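PDB 4G9E: Alpha/beta hydrolase fold protein from Ochrobactrum, which hydrolyses the lactone ring of N-acyl homoserine lactones, bacterial quorum-sensing signals, and is seen here with the ring-opened product N-butanoyl homoserine. Local coordinates for residues L209-V214 against V230-L235. Numbering follows the deposited sequence.
Sequences LPIAVV and VKFGNL
At the start of strand 211-216, in the central sheet of this alpha/beta hydrolase, a single beta bridge joins Ile211 to Leu235 in the loop that leads toward edge strand 241-243. Ile211 N donates a nearly straight hydrogen bond to Asn234 O (3.0 Å, 172° at the hydrogen), and Ile211 O receives a CA-H...O contact from Leu235 CA. A water donates to Leu209 O and accepts a weak hydrogen bond from Asn234 N, joining the two backbones a second time. The Asn234 side chain, its CG anti to the backbone N (chi1 -177°), runs alongside the Pro210 ring with ND2 3.9 Å from Pro210 CG; ND2 is hydrogen-bonded to Gln208 O. Further along the strand, two methyls approach the Phe232 ring obliquely: Ile211 CG2 lies 3.8 Å from Phe232 CE2, and Val213 CG2 is 3.5 Å from Phe232 CZ. Leu235 CD1 meets the same valine methyl at 3.8 Å, while Val204 of helix 200-206 also packs on the phenylalanine. An alanine in place of Phe232 would probably leave these Ile211 and Val213 methyls without their aromatic partner and open a gap between strand and loop. The loop, part of the connection between parallel neighbours 211-216 and 241-243, thus pairs with the start of the first before the chain enters the second, at the edge of the alpha/beta hydrolase sheet.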
loop_
_atom_site.group_PDB
_atom_site.type_symbol
_atom_site.label_atom_id
_atom_site.label_comp_id
_atom_site.label_asym_id
_atom_site.label_seq_id
_atom_site.Cartn_x
_atom_site.Cartn_y
_atom_site.Cartn_z
ATOM N N LEU A 209 -15.512 8.551 -1.783
ATOM C CA LEU A 209 -14.451 8.809 -2.756
ATOM C C LEU A 209 -14.283 7.616 -3.697
ATOM O O LEU A 209 -14.654 6.490 -3.367
ATOM C CB LEU A 209 -13.120 9.156 -2.080
ATOM C CG LEU A 209 -12.161 8.016 -1.731
ATOM C CD1 LEU A 209 -10.824 8.551 -1.244
ATOM C CD2 LEU A 209 -12.779 7.080 -0.703
ATOM N N PRO A 210 -13.736 7.861 -4.890
ATOM C CA PRO A 210 -13.500 6.731 -5.789
ATOM C C PRO A 210 -12.483 5.766 -5.196
ATOM O O PRO A 210 -11.403 6.183 -4.768
ATOM C CB PRO A 210 -12.915 7.394 -7.043
ATOM C CG PRO A 210 -13.327 8.824 -6.961
ATOM C CD PRO A 210 -13.342 9.143 -5.497
ATOM N N ILE A 211 -12.830 4.486 -5.198
ATOM C CA ILE A 211 -11.890 3.443 -4.824
ATOM C C ILE A 211 -11.695 2.521 -6.019
ATOM O O ILE A 211 -12.657 1.971 -6.554
ATOM C CB ILE A 211 -12.346 2.640 -3.579
ATOM C CG1 ILE A 211 -12.414 3.567 -2.360
ATOM C CG2 ILE A 211 -11.376 1.493 -3.337
ATOM C CD1 ILE A 211 -12.961 2.914 -1.093
ATOM N N ALA A 212 -10.441 2.384 -6.438
ATOM C CA ALA A 212 -10.074 1.498 -7.531
ATOM C C ALA A 212 -9.444 0.247 -6.964
ATOM O O ALA A 212 -8.691 0.302 -5.987
ATOM C CB ALA A 212 -9.092 2.190 -8.462
ATOM N N VAL A 213 -9.738 -0.881 -7.597
ATOM C CA VAL A 213 -9.234 -2.169 -7.149
ATOM C C VAL A 213 -8.574 -2.841 -8.347
ATOM O O VAL A 213 -9.230 -3.083 -9.364
ATOM C CB VAL A 213 -10.374 -3.056 -6.612
ATOM C CG1 VAL A 213 -9.844 -4.416 -6.179
ATOM C CG2 VAL A 213 -11.093 -2.371 -5.458
ATOM N N VAL A 214 -7.275 -3.109 -8.239
ATOM C CA VAL A 214 -6.499 -3.690 -9.338
ATOM C C VAL A 214 -5.601 -4.781 -8.766
ATOM O O VAL A 214 -4.823 -4.525 -7.840
ATOM C CB VAL A 214 -5.614 -2.627 -10.020
ATOM C CG1 VAL A 214 -4.755 -3.258 -11.105
ATOM C CG2 VAL A 214 -6.464 -1.489 -10.592
ATOM N N VAL A 230 -16.885 -7.703 -2.639
ATOM C CA VAL A 230 -16.877 -6.651 -1.632
ATOM C C VAL A 230 -17.694 -5.450 -2.103
ATOM O O VAL A 230 -17.599 -5.043 -3.263
ATOM C CB VAL A 230 -15.439 -6.207 -1.300
ATOM C CG1 VAL A 230 -15.438 -4.951 -0.436
ATOM C CG2 VAL A 230 -14.679 -7.339 -0.625
ATOM N N LYS A 231 -18.504 -4.898 -1.204
ATOM C CA LYS A 231 -19.286 -3.708 -1.513
ATOM C C LYS A 231 -18.456 -2.448 -1.320
ATOM O O LYS A 231 -17.896 -2.219 -0.246
ATOM C CB LYS A 231 -20.540 -3.623 -0.642
ATOM C CG LYS A 231 -21.402 -2.411 -0.969
ATOM C CD LYS A 231 -22.324 -2.027 0.174
ATOM C CE LYS A 231 -23.055 -0.730 -0.139
ATOM N NZ LYS A 231 -22.108 0.375 -0.458
ATOM N N PHE A 232 -18.374 -1.636 -2.369
ATOM C CA PHE A 232 -17.698 -0.346 -2.303
ATOM C C PHE A 232 -18.710 0.765 -2.539
ATOM O O PHE A 232 -19.601 0.632 -3.380
ATOM C CB PHE A 232 -16.600 -0.245 -3.365
ATOM C CG PHE A 232 -15.456 -1.191 -3.156
ATOM C CD1 PHE A 232 -15.484 -2.468 -3.692
ATOM C CD2 PHE A 232 -14.342 -0.796 -2.431
ATOM C CE1 PHE A 232 -14.429 -3.340 -3.497
ATOM C CE2 PHE A 232 -13.283 -1.657 -2.238
ATOM C CZ PHE A 232 -13.327 -2.934 -2.771
ATOM N N GLY A 233 -18.562 1.872 -1.823
ATOM C CA GLY A 233 -19.445 3.011 -2.020
ATOM C C GLY A 233 -19.373 3.581 -3.428
ATOM O O GLY A 233 -20.382 3.990 -3.989
ATOM N N ASN A 234 -18.175 3.601 -3.997
ATOM C CA ASN A 234 -17.928 4.233 -5.285
ATOM C C ASN A 234 -16.772 3.524 -5.974
ATOM O O ASN A 234 -15.637 4.007 -5.975
ATOM C CB ASN A 234 -17.607 5.705 -5.059
ATOM C CG ASN A 234 -17.410 6.472 -6.343
ATOM O OD1 ASN A 234 -17.668 5.971 -7.439
ATOM N ND2 ASN A 234 -16.945 7.710 -6.214
ATOM N N LEU A 235 -17.066 2.353 -6.533
ATOM C CA LEU A 235 -16.055 1.512 -7.156
ATOM C C LEU A 235 -15.700 2.056 -8.537
ATOM O O LEU A 235 -16.555 2.158 -9.424
ATOM C CB LEU A 235 -16.562 0.078 -7.278
ATOM C CG LEU A 235 -15.599 -0.947 -7.868
ATOM C CD1 LEU A 235 -14.311 -1.016 -7.063
ATOM C CD2 LEU A 235 -16.275 -2.308 -7.943
HETATM O O HOH W 1 -15.864 4.059 -2.392
#